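PDB 3L7N: glutamine amidotransferase domain-containing protein from Streptococcus mutans, which probably hydrolyses glutamine and supplies the released ammonia for transfer to an acceptor, as class I glutamine amidotransferases do. Local coordinates for residues Y116-T121 with V155-Q160; L130-D135 with L225-D230; G144-L149 with G161-I166. All coordinates share one frame; numbering follows the deposited sequence.

Contact 1: residues Y116-T121 with V155-Q160; sequences YLISLT and VLAISQ
Val-155, where the strand 154-158 comes alongside the end of strand 115-120, meets Thr-121: its O takes a weak hydrogen bond from Thr-121 OG1 at 3.2 Å. The hydroxyl stands anti to its own carbonyl carbon (chi1 -76°), beside the backbone N, and CG1 of Val-155 lies 4.0 Å from Thr-121 OG1. At Leu-156 the CB points away from the partner strand, while the backbone O accepts Thr-121 N at 2.9 Å, so Thr-121 meets two successive carbonyls, through its backbone N and, weakly, through OG1. Ala-157 forms an antiparallel non-hydrogen-bonded pair with Leu-120; its CB touches Leu-120 CD2 (4.2 Å) and Ile-118 CD1 (4.3 Å), a small apolar patch of branch tips around one methyl. Next comes the hydrogen-bonded pair, in which Ile-158 N gives to Ser-119 O at 3.0 Å and Ile-158 O takes Ser-119 N. Ser-159 then brings CB to 3.6 Å from Leu-117 O; its OG is engaged elsewhere, with Glu-112 and Gln-165. The short runs 116-120 and 155-158 lie antiparallel, 146° between their directions, inside the large mixed sheet. Strand 136-143 flanks 115-120 on its other edge and strand 166-170 lies beyond 154-158; backbone hydrogen bonds join Ile-118 to Leu-137 and Leu-156 to Ile-166.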
ATOM      1  N   TYR A 116       5.967  10.841  -7.700  1.00 49.86           N
ATOM      2  CA  TYR A 116       5.529  12.211  -7.399  1.00 49.10           C
ATOM      3  C   TYR A 116       5.677  12.578  -5.922  1.00 49.09           C
ATOM      4  O   TYR A 116       5.852  11.706  -5.059  1.00 49.01           O
ATOM      5  CB  TYR A 116       4.132  12.448  -7.883  1.00 47.91           C
ATOM      6  CG  TYR A 116       3.982  12.303  -9.370  1.00 49.12           C
ATOM      7  CD1 TYR A 116       4.369  13.333 -10.238  1.00 48.88           C
ATOM      8  CD2 TYR A 116       3.439  11.154  -9.920  1.00 48.94           C
ATOM      9  CE1 TYR A 116       4.222  13.201 -11.603  1.00 49.74           C
ATOM     10  CE2 TYR A 116       3.248  11.032 -11.286  1.00 50.97           C
ATOM     11  CZ  TYR A 116       3.663  12.042 -12.125  1.00 51.56           C
ATOM     12  OH  TYR A 116       3.531  11.887 -13.494  1.00 55.01           O
ATOM     13  N   LEU A 117       5.737  13.875  -5.651  1.00 48.97           N
ATOM     14  CA  LEU A 117       5.760  14.331  -4.289  1.00 48.16           C
ATOM     15  C   LEU A 117       4.482  13.954  -3.623  1.00 45.66           C
ATOM     16  O   LEU A 117       3.416  14.027  -4.214  1.00 45.01           O
ATOM     17  CB  LEU A 117       5.950  15.859  -4.211  1.00 49.17           C
ATOM     18  CG  LEU A 117       7.357  16.458  -4.345  1.00 53.02           C
ATOM     19  CD1 LEU A 117       7.230  17.961  -4.704  1.00 60.83           C
ATOM     20  CD2 LEU A 117       8.226  16.264  -3.044  1.00 50.63           C
ATOM     21  N   ILE A 118       4.603  13.477  -2.418  1.00 44.51           N
ATOM     22  CA  ILE A 118       3.531  13.541  -1.455  1.00 44.03           C
ATOM     23  C   ILE A 118       3.995  14.559  -0.418  1.00 44.46           C
ATOM     24  O   ILE A 118       5.224  14.887  -0.360  1.00 43.41           O
ATOM     25  CB  ILE A 118       3.279  12.121  -0.746  1.00 43.14           C
ATOM     26  CG1 ILE A 118       4.565  11.609  -0.110  1.00 38.98           C
ATOM     27  CG2 ILE A 118       2.693  11.082  -1.765  1.00 43.13           C
ATOM     28  CD1 ILE A 118       4.373  10.896   1.134  1.00 35.03           C
ATOM     29  N   SER A 119       3.034  15.066   0.393  1.00 44.19           N
ATOM     30  CA  SER A 119       3.254  16.213   1.307  1.00 44.30           C
ATOM     31  C   SER A 119       2.538  15.959   2.613  1.00 44.32           C
ATOM     32  O   SER A 119       1.314  15.717   2.617  1.00 44.76           O
ATOM     33  CB  SER A 119       2.677  17.508   0.679  1.00 44.81           C
ATOM     34  OG  SER A 119       2.893  17.566  -0.724  1.00 46.17           O
ATOM     35  N   LEU A 120       3.250  16.063   3.732  1.00 44.20           N
ATOM     36  CA  LEU A 120       2.616  15.800   5.020  1.00 45.53           C
ATOM     37  C   LEU A 120       1.516  16.801   5.338  1.00 48.19           C
ATOM     38  O   LEU A 120       1.669  18.001   5.153  1.00 50.29           O
ATOM     39  CB  LEU A 120       3.629  15.756   6.170  1.00 44.78           C
ATOM     40  CG  LEU A 120       4.803  14.810   6.011  1.00 42.65           C
ATOM     41  CD1 LEU A 120       5.505  14.558   7.329  1.00 37.30           C
ATOM     42  CD2 LEU A 120       4.324  13.551   5.436  1.00 41.04           C
ATOM     43  N   THR A 121       0.410  16.278   5.792  1.00 49.22           N
ATOM     44  CA  THR A 121      -0.586  16.993   6.428  1.00 49.90           C
ATOM     45  C   THR A 121      -0.058  17.539   7.756  1.00 52.13           C
ATOM     46  O   THR A 121       1.068  17.200   8.183  1.00 52.12           O
ATOM     47  CB  THR A 121      -1.683  16.054   6.713  1.00 49.76           C
ATOM     48  OG1 THR A 121      -2.396  15.801   5.508  1.00 50.95           O
ATOM     49  CG2 THR A 121      -2.579  16.588   7.679  1.00 54.44           C
ATOM     50  N   VAL A 155      -5.913  11.731   7.728  1.00 43.07           N
ATOM     51  CA  VAL A 155      -5.007  11.805   6.580  1.00 40.66           C
ATOM     52  C   VAL A 155      -3.610  12.395   7.004  1.00 41.85           C
ATOM     53  O   VAL A 155      -3.519  13.546   7.550  1.00 42.88           O
ATOM     54  CB  VAL A 155      -5.599  12.640   5.453  1.00 40.05           C
ATOM     55  CG1 VAL A 155      -4.632  12.727   4.292  1.00 38.19           C
ATOM     56  CG2 VAL A 155      -6.984  12.074   5.007  1.00 37.48           C
ATOM     57  N   LEU A 156      -2.542  11.617   6.801  1.00 40.15           N
ATOM     58  CA  LEU A 156      -1.247  12.089   7.128  1.00 37.27           C
ATOM     59  C   LEU A 156      -0.489  12.655   5.902  1.00 36.61           C
ATOM     60  O   LEU A 156       0.489  13.369   6.065  1.00 36.70           O
ATOM     61  CB  LEU A 156      -0.445  11.040   7.892  1.00 35.47           C
ATOM     62  CG  LEU A 156      -1.248  10.320   8.977  1.00 36.95           C
ATOM     63  CD1 LEU A 156      -0.418   9.263   9.686  1.00 33.82           C
ATOM     64  CD2 LEU A 156      -1.816  11.254   9.973  1.00 34.19           C
ATOM     65  N   ALA A 157      -0.998  12.436   4.702  1.00 35.08           N
ATOM     66  CA  ALA A 157      -0.303  12.956   3.556  1.00 37.10           C
ATOM     67  C   ALA A 157      -1.100  12.964   2.356  1.00 39.42           C
ATOM     68  O   ALA A 157      -1.985  12.119   2.187  1.00 40.58           O
ATOM     69  CB  ALA A 157       0.921  12.234   3.328  1.00 36.64           C
ATOM     70  N   ILE A 158      -0.822  13.952   1.475  1.00 41.64           N
ATOM     71  CA  ILE A 158      -1.557  14.100   0.212  1.00 42.91           C
ATOM     72  C   ILE A 158      -0.586  14.277  -0.895  1.00 43.85           C
ATOM     73  O   ILE A 158       0.600  14.557  -0.665  1.00 43.50           O
ATOM     74  CB  ILE A 158      -2.529  15.301   0.242  1.00 43.77           C
ATOM     75  CG1 ILE A 158      -1.739  16.649   0.203  1.00 45.37           C
ATOM     76  CG2 ILE A 158      -3.376  15.260   1.467  1.00 41.49           C
ATOM     77  CD1 ILE A 158      -2.517  17.783  -0.573  1.00 46.83           C
ATOM     78  N   SER A 159      -1.045  14.041  -2.094  1.00 44.95           N
ATOM     79  CA  SER A 159      -0.331  14.460  -3.246  1.00 48.06           C
ATOM     80  C   SER A 159      -1.194  15.544  -3.972  1.00 51.39           C
ATOM     81  O   SER A 159      -2.357  15.847  -3.539  1.00 52.09           O
ATOM     82  CB  SER A 159      -0.087  13.269  -4.165  1.00 47.91           C
ATOM     83  OG  SER A 159      -1.304  12.848  -4.806  1.00 45.00           O
ATOM     84  N   GLN A 160      -0.672  16.103  -5.062  1.00 52.38           N
ATOM     85  CA  GLN A 160      -1.508  16.974  -5.931  1.00 52.78           C
ATOM     86  C   GLN A 160      -2.683  16.217  -6.599  1.00 51.50           C
ATOM     87  O   GLN A 160      -3.793  16.765  -6.748  1.00 51.60           O
ATOM     88  CB  GLN A 160      -0.627  17.697  -6.973  1.00 54.17           C
ATOM     89  CG  GLN A 160       0.605  18.485  -6.307  1.00 60.25           C
ATOM     90  CD  GLN A 160       0.111  19.591  -5.318  1.00 70.31           C
ATOM     91  OE1 GLN A 160      -0.226  20.729  -5.753  1.00 73.69           O
ATOM     92  NE2 GLN A 160      -0.055  19.215  -3.986  1.00 66.65           N
TER

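Contact 2: residues L130-D135 with L225-D230; sequences LSDFSD and LYSFLD
A type I beta turn, Leu-130 to Phe-133, in the loop joining strands 115-120 and 136-143, packs against the C-terminal helix 219-233 through Leu-130, Asp-132 and Phe-133 on Ser-227 and Phe-228. The turn is closed by Phe-133 N bonding to Leu-130 O at 2.9 Å. Within it Leu-130 CD2 lies over the centre of the Phe-133 ring, 3.8 Å above its plane, and the same methyl reaches Phe-228 CD1 at 3.7 Å. The Leu-130 and Phe-228 side chains run alongside each other in the same direction. Phe-133 uses its edge instead: CE1 meets Phe-228 CB, near the ring plane, at 3.8 Å. The Phe-228 ring also stacks edge-to-face with Phe-176 and Tyr-174. The other side chains of the contact are polar. A water joins Asp-132 N to Ser-227 OG, 3.1 Å from the serine oxygen, and accepts from the amide. Asp-132 OD2 lies 3.6 Å from Ser-227 CB, but its charge is paired with Arg-231, one helical turn beyond Ser-227. Aromatic and aliphatic packing and a water bridge thus fasten a strand-connecting turn to a helix flanking the sheet, in keeping with the layered alpha/beta fold of class I glutamine amidotransferases.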
ATOM      1  N   LEU A 130       6.447   9.163  11.443  1.00 45.09           N
ATOM      2  CA  LEU A 130       6.887   9.856  10.195  1.00 44.40           C
ATOM      3  C   LEU A 130       7.989  10.900  10.426  1.00 44.22           C
ATOM      4  O   LEU A 130       8.299  11.667   9.531  1.00 43.41           O
ATOM      5  CB  LEU A 130       5.693  10.510   9.454  1.00 43.20           C
ATOM      6  CG  LEU A 130       4.515   9.611   9.113  1.00 44.73           C
ATOM      7  CD1 LEU A 130       3.278  10.417   8.509  1.00 43.61           C
ATOM      8  CD2 LEU A 130       4.948   8.545   8.193  1.00 41.35           C
ATOM      9  N   SER A 131       8.567  10.939  11.623  1.00 44.67           N
ATOM     10  CA  SER A 131       9.599  11.922  11.892  1.00 46.57           C
ATOM     11  C   SER A 131      10.653  12.022  10.785  1.00 48.98           C
ATOM     12  O   SER A 131      11.177  13.096  10.553  1.00 52.67           O
ATOM     13  CB  SER A 131      10.267  11.673  13.194  1.00 45.80           C
ATOM     14  OG  SER A 131       9.340  11.274  14.152  1.00 48.27           O
ATOM     15  N   ASP A 132      10.989  10.921  10.115  1.00 49.33           N
ATOM     16  CA  ASP A 132      12.110  10.973   9.167  1.00 50.50           C
ATOM     17  C   ASP A 132      11.708  11.283   7.750  1.00 52.07           C
ATOM     18  O   ASP A 132      12.530  11.286   6.857  1.00 53.35           O
ATOM     19  CB  ASP A 132      12.975   9.757   9.274  1.00 49.95           C
ATOM     20  CG  ASP A 132      13.653   9.665  10.629  1.00 52.92           C
ATOM     21  OD1 ASP A 132      14.174  10.675  11.078  1.00 57.41           O
ATOM     22  OD2 ASP A 132      13.596   8.612  11.279  1.00 56.24           O
ATOM     23  N   PHE A 133      10.451  11.653   7.568  1.00 53.44           N
ATOM     24  CA  PHE A 133       9.962  12.105   6.281  1.00 55.62           C
ATOM     25  C   PHE A 133      10.103  13.640   6.224  1.00 58.33           C
ATOM     26  O   PHE A 133       9.441  14.351   7.001  1.00 59.94           O
ATOM     27  CB  PHE A 133       8.460  11.760   6.146  1.00 54.78           C
ATOM     28  CG  PHE A 133       8.166  10.288   5.839  1.00 54.63           C
ATOM     29  CD1 PHE A 133       8.636   9.251   6.682  1.00 55.47           C
ATOM     30  CD2 PHE A 133       7.300   9.948   4.794  1.00 50.21           C
ATOM     31  CE1 PHE A 133       8.279   7.929   6.432  1.00 52.40           C
ATOM     32  CE2 PHE A 133       6.958   8.615   4.548  1.00 47.90           C
ATOM     33  CZ  PHE A 133       7.429   7.626   5.351  1.00 48.87           C
ATOM     34  N   SER A 134      10.927  14.159   5.308  1.00 60.30           N
ATOM     35  CA  SER A 134      10.836  15.584   4.956  1.00 62.03           C
ATOM     36  C   SER A 134       9.344  15.927   4.567  1.00 63.96           C
ATOM     37  O   SER A 134       8.579  15.033   4.162  1.00 64.28           O
ATOM     38  CB  SER A 134      11.755  15.889   3.797  1.00 61.98           C
ATOM     39  OG  SER A 134      11.320  15.218   2.626  1.00 61.14           O
ATOM     40  N   ASP A 135       8.948  17.198   4.691  1.00 64.96           N
ATOM     41  CA  ASP A 135       7.511  17.590   4.438  1.00 65.76           C
ATOM     42  C   ASP A 135       7.005  17.153   3.083  1.00 65.02           C
ATOM     43  O   ASP A 135       5.795  16.901   2.906  1.00 63.93           O
ATOM     44  CB  ASP A 135       7.361  19.077   4.525  1.00 66.96           C
ATOM     45  CG  ASP A 135       7.504  19.576   5.893  1.00 68.38           C
ATOM     46  OD1 ASP A 135       7.748  18.731   6.842  1.00 64.55           O
ATOM     47  OD2 ASP A 135       7.372  20.825   6.056  1.00 70.55           O
ATOM     48  N   LEU A 225      10.646   4.594   3.989  1.00 39.09           N
ATOM     49  CA  LEU A 225       9.848   3.418   4.474  1.00 37.10           C
ATOM     50  C   LEU A 225      10.481   2.725   5.668  1.00 37.71           C
ATOM     51  O   LEU A 225       9.838   2.550   6.694  1.00 37.92           O
ATOM     52  CB  LEU A 225       9.652   2.465   3.397  1.00 36.06           C
ATOM     53  CG  LEU A 225       8.659   1.355   3.570  1.00 35.85           C
ATOM     54  CD1 LEU A 225       7.282   1.838   4.049  1.00 31.04           C
ATOM     55  CD2 LEU A 225       8.527   0.689   2.239  1.00 35.91           C
ATOM     56  N   TYR A 226      11.765   2.372   5.555  1.00 37.75           N
ATOM     57  CA  TYR A 226      12.445   1.715   6.650  1.00 37.88           C
ATOM     58  C   TYR A 226      12.291   2.477   7.921  1.00 38.35           C
ATOM     59  O   TYR A 226      12.131   1.880   8.989  1.00 39.79           O
ATOM     60  CB  TYR A 226      13.939   1.487   6.345  1.00 37.59           C
ATOM     61  CG  TYR A 226      14.185   0.602   5.173  1.00 39.61           C
ATOM     62  CD1 TYR A 226      13.283  -0.367   4.826  1.00 39.70           C
ATOM     63  CD2 TYR A 226      15.335   0.725   4.405  1.00 44.23           C
ATOM     64  CE1 TYR A 226      13.472  -1.198   3.664  1.00 41.06           C
ATOM     65  CE2 TYR A 226      15.553  -0.126   3.241  1.00 43.09           C
ATOM     66  CZ  TYR A 226      14.597  -1.077   2.901  1.00 40.23           C
ATOM     67  OH  TYR A 226      14.749  -1.891   1.768  1.00 36.31           O
ATOM     68  N   SER A 227      12.434   3.804   7.858  1.00 39.02           N
ATOM     69  CA  SER A 227      12.359   4.632   9.120  1.00 39.17           C
ATOM     70  C   SER A 227      10.950   4.537   9.699  1.00 37.15           C
ATOM     71  O   SER A 227      10.792   4.378  10.927  1.00 36.90           O
ATOM     72  CB  SER A 227      12.694   6.076   8.857  1.00 39.63           C
ATOM     73  OG  SER A 227      11.808   6.597   7.840  1.00 46.89           O
ATOM     74  N   PHE A 228       9.923   4.579   8.815  1.00 35.11           N
ATOM     75  CA  PHE A 228       8.536   4.347   9.254  1.00 34.87           C
ATOM     76  C   PHE A 228       8.317   2.953   9.936  1.00 35.19           C
ATOM     77  O   PHE A 228       7.854   2.884  11.107  1.00 35.84           O
ATOM     78  CB  PHE A 228       7.538   4.579   8.126  1.00 35.08           C
ATOM     79  CG  PHE A 228       6.135   4.129   8.454  1.00 37.87           C
ATOM     80  CD1 PHE A 228       5.263   4.967   9.211  1.00 40.45           C
ATOM     81  CD2 PHE A 228       5.674   2.835   8.054  1.00 39.57           C
ATOM     82  CE1 PHE A 228       3.946   4.536   9.557  1.00 41.53           C
ATOM     83  CE2 PHE A 228       4.362   2.385   8.388  1.00 40.27           C
ATOM     84  CZ  PHE A 228       3.491   3.241   9.154  1.00 44.03           C
ATOM     85  N   LEU A 229       8.747   1.866   9.271  1.00 34.98           N
ATOM     86  CA  LEU A 229       8.505   0.509   9.818  1.00 34.88           C
ATOM     87  C   LEU A 229       9.244   0.316  11.105  1.00 35.60           C
ATOM     88  O   LEU A 229       8.679  -0.239  12.092  1.00 36.70           O
ATOM     89  CB  LEU A 229       8.868  -0.597   8.795  1.00 34.62           C
ATOM     90  CG  LEU A 229       8.087  -0.552   7.449  1.00 34.61           C
ATOM     91  CD1 LEU A 229       8.838  -1.312   6.306  1.00 29.55           C
ATOM     92  CD2 LEU A 229       6.735  -1.122   7.670  1.00 31.44           C
ATOM     93  N   ASP A 230      10.488   0.807  11.154  1.00 35.14           N
ATOM     94  CA  ASP A 230      11.248   0.758  12.377  1.00 36.16           C
ATOM     95  C   ASP A 230      10.564   1.435  13.496  1.00 36.42           C
ATOM     96  O   ASP A 230      10.484   0.879  14.656  1.00 35.94           O
ATOM     97  CB  ASP A 230      12.592   1.328  12.180  1.00 36.64           C
ATOM     98  CG  ASP A 230      13.522   0.361  11.575  1.00 39.61           C
ATOM     99  OD1 ASP A 230      13.493  -0.856  11.966  1.00 44.94           O
ATOM    100  OD2 ASP A 230      14.245   0.762  10.697  1.00 42.43           O
TER
HETATM  101  O   HOH W   1       9.932   8.045   9.862  1.00 37.48           O

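Contact 3: residues G144-L149 with G161-I166; sequences GDMPGL and GCPRQI
The guanidinium of Arg-164 has a neighbour on each face: Leu-149 CB sits over the centre of one, 3.6 Å above the plane, and Met-146 CE lies on the opposite side, toward the NE end. At its edge is Pro-147 O, which accepts from NH1 at 2.9 Å. The donor lies in the carbonyl plane, on a lone pair, with a C=O...N angle of 138°, and the oxygen is tilted only slightly from the guanidinium plane. Here the loop linking the antiparallel strands 154-158 and 166-170 in the mixed sheet of the class I glutamine amidotransferase domain meets the chain leaving the outer strand 145-146. Arg-164 reaches the carbonyl with its chain extended from CG to NE, and Leu-106 and Val-155 also touch that side chain. The carbonyl bond and the groups on both sides probably limit rotation of the guanidinium. Met-146, extended beyond CG, lies across the loop: SD packs on Pro-163 CD at 3.8 Å, the two side chains crossing at about a right angle, and CE reaches Arg-164 CD at 3.9 Å. Further back on the same side chain, Met-146 CB rests 3.9 Å from Cys-162 SG, a sulfur that also takes a weak hydrogen bond from Arg-164 N.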
ATOM      1  N   GLY A 144      -5.766   4.306  -9.556  1.00 43.00           N
ATOM      2  CA  GLY A 144      -6.855   5.039 -10.123  1.00 43.48           C
ATOM      3  C   GLY A 144      -7.868   5.342  -9.056  1.00 43.76           C
ATOM      4  O   GLY A 144      -8.662   6.273  -9.198  1.00 45.36           O
ATOM      5  N   ASP A 145      -7.813   4.571  -7.949  1.00 41.91           N
ATOM      6  CA  ASP A 145      -8.736   4.735  -6.821  1.00 39.28           C
ATOM      7  C   ASP A 145      -7.982   5.157  -5.546  1.00 38.56           C
ATOM      8  O   ASP A 145      -6.770   5.374  -5.581  1.00 38.51           O
ATOM      9  CB  ASP A 145      -9.487   3.460  -6.576  1.00 38.95           C
ATOM     10  CG  ASP A 145     -10.495   3.185  -7.621  1.00 39.85           C
ATOM     11  OD1 ASP A 145     -10.769   4.067  -8.447  1.00 43.40           O
ATOM     12  OD2 ASP A 145     -11.014   2.067  -7.652  1.00 44.85           O
ATOM     13  N   MET A 146      -8.724   5.355  -4.457  1.00 36.70           N
ATOM     14  CA  MET A 146      -8.134   5.710  -3.168  1.00 37.31           C
ATOM     15  C   MET A 146      -9.067   5.249  -2.007  1.00 36.55           C
ATOM     16  O   MET A 146     -10.194   4.828  -2.241  1.00 36.63           O
ATOM     17  CB  MET A 146      -7.907   7.208  -3.085  1.00 38.78           C
ATOM     18  CG  MET A 146      -9.263   8.061  -2.859  1.00 42.94           C
ATOM     19  SD  MET A 146      -9.026   9.882  -2.787  1.00 44.21           S
ATOM     20  CE  MET A 146     -10.686  10.368  -2.479  1.00 40.25           C
ATOM     21  N   PRO A 147      -8.587   5.316  -0.774  1.00 35.91           N
ATOM     22  CA  PRO A 147      -9.435   4.677   0.256  1.00 36.00           C
ATOM     23  C   PRO A 147     -10.576   5.601   0.863  1.00 37.04           C
ATOM     24  O   PRO A 147     -10.401   6.832   0.982  1.00 37.34           O
ATOM     25  CB  PRO A 147      -8.434   4.266   1.328  1.00 35.23           C
ATOM     26  CG  PRO A 147      -7.158   5.020   1.018  1.00 35.48           C
ATOM     27  CD  PRO A 147      -7.153   5.296  -0.418  1.00 36.96           C
ATOM     28  N   GLY A 148     -11.722   4.985   1.214  1.00 37.08           N
ATOM     29  CA  GLY A 148     -12.679   5.567   2.201  1.00 35.24           C
ATOM     30  C   GLY A 148     -12.007   6.156   3.442  1.00 36.27           C
ATOM     31  O   GLY A 148     -11.015   5.643   3.924  1.00 34.44           O
ATOM     32  N   LEU A 149     -12.531   7.277   3.936  1.00 38.07           N
ATOM     33  CA  LEU A 149     -12.024   7.844   5.226  1.00 38.14           C
ATOM     34  C   LEU A 149     -13.125   7.840   6.329  1.00 38.09           C
ATOM     35  O   LEU A 149     -14.002   8.685   6.334  1.00 39.66           O
ATOM     36  CB  LEU A 149     -11.450   9.251   5.023  1.00 36.51           C
ATOM     37  CG  LEU A 149     -10.735   9.806   6.246  1.00 37.82           C
ATOM     38  CD1 LEU A 149      -9.306   9.223   6.344  1.00 37.98           C
ATOM     39  CD2 LEU A 149     -10.700  11.368   6.270  1.00 33.27           C
ATOM     40  N   GLY A 161      -2.442  14.963  -6.981  1.00 50.11           N
ATOM     41  CA  GLY A 161      -3.445  14.177  -7.705  1.00 48.16           C
ATOM     42  C   GLY A 161      -4.453  13.524  -6.780  1.00 46.82           C
ATOM     43  O   GLY A 161      -5.592  13.219  -7.209  1.00 47.36           O
ATOM     44  N   CYS A 162      -4.074  13.337  -5.497  1.00 43.93           N
ATOM     45  CA  CYS A 162      -4.882  12.510  -4.596  1.00 42.73           C
ATOM     46  C   CYS A 162      -4.725  12.939  -3.178  1.00 41.18           C
ATOM     47  O   CYS A 162      -3.599  13.104  -2.705  1.00 41.18           O
ATOM     48  CB  CYS A 162      -4.504  11.017  -4.763  1.00 43.16           C
ATOM     49  SG  CYS A 162      -5.132   9.935  -3.562  1.00 43.69           S
ATOM     50  N   PRO A 163      -5.874  13.188  -2.488  1.00 40.04           N
ATOM     51  CA  PRO A 163      -5.935  13.804  -1.142  1.00 40.84           C
ATOM     52  C   PRO A 163      -5.794  12.799   0.023  1.00 42.70           C
ATOM     53  O   PRO A 163      -5.869  13.188   1.190  1.00 44.88           O
ATOM     54  CB  PRO A 163      -7.310  14.439  -1.114  1.00 39.97           C
ATOM     55  CG  PRO A 163      -8.125  13.659  -2.130  1.00 37.72           C
ATOM     56  CD  PRO A 163      -7.193  13.164  -3.158  1.00 39.30           C
ATOM     57  N   ARG A 164      -5.548  11.533  -0.291  1.00 42.87           N
ATOM     58  CA  ARG A 164      -5.474  10.501   0.736  1.00 42.83           C
ATOM     59  C   ARG A 164      -4.245   9.508   0.501  1.00 42.38           C
ATOM     60  O   ARG A 164      -4.418   8.404  -0.021  1.00 42.39           O
ATOM     61  CB  ARG A 164      -6.808   9.729   0.756  1.00 43.13           C
ATOM     62  CG  ARG A 164      -7.942  10.506   1.352  1.00 42.17           C
ATOM     63  CD  ARG A 164      -9.242   9.885   1.071  1.00 41.29           C
ATOM     64  NE  ARG A 164     -10.278  10.735   1.568  1.00 45.04           N
ATOM     65  CZ  ARG A 164     -11.583  10.440   1.622  1.00 47.58           C
ATOM     66  NH1 ARG A 164     -12.050   9.245   1.258  1.00 46.69           N
ATOM     67  NH2 ARG A 164     -12.421  11.353   2.072  1.00 46.07           N
ATOM     68  N   GLN A 165      -3.047   9.941   0.807  1.00 40.19           N
ATOM     69  CA  GLN A 165      -1.925   9.167   0.421  1.00 39.36           C
ATOM     70  C   GLN A 165      -1.547   8.225   1.542  1.00 38.87           C
ATOM     71  O   GLN A 165      -1.233   7.079   1.304  1.00 39.55           O
ATOM     72  CB  GLN A 165      -0.725  10.051   0.029  1.00 38.72           C
ATOM     73  CG  GLN A 165      -0.774  10.611  -1.329  1.00 39.24           C
ATOM     74  CD  GLN A 165      -0.949   9.568  -2.421  1.00 45.71           C
ATOM     75  OE1 GLN A 165      -0.924   8.377  -2.162  1.00 48.67           O
ATOM     76  NE2 GLN A 165      -1.149  10.033  -3.669  1.00 47.64           N
ATOM     77  N   ILE A 166      -1.560   8.734   2.759  1.00 36.48           N
ATOM     78  CA  ILE A 166      -1.245   7.967   3.915  1.00 35.04           C
ATOM     79  C   ILE A 166      -2.333   8.257   4.936  1.00 36.77           C
ATOM     80  O   ILE A 166      -2.818   9.411   5.016  1.00 38.16           O
ATOM     81  CB  ILE A 166       0.010   8.407   4.488  1.00 34.05           C
ATOM     82  CG1 ILE A 166       1.168   8.144   3.523  1.00 34.05           C
ATOM     83  CG2 ILE A 166       0.242   7.736   5.781  1.00 35.71           C
ATOM     84  CD1 ILE A 166       2.528   8.561   4.102  1.00 26.95           C
TER

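How the contacts relate
Contacts 1 and 3 lie closest, their centres about 10 Å apart, and share the turn between strands 154-158 and 166-170: Ala-157 O probably accepts Gln-165 N at 2.8 Å, and Ile-158 CG2 and Val-155 CG1 both pack on Pro-163 O. Contact 2, with its centre about 14 Å from that of contact 1, joins it through a probable bond from Leu-120 N to Asp-135 O and through Leu-156 CB on Leu-130 CD1. Contacts 2 and 3 are about 19 Å apart between centres, and their nearest atoms are about 4 Å apart without touching; contact 1 touches both. The Pro-147 side chain of contact 3 lies near, without touching, what is probably the nucleophile elbow around Cys-91.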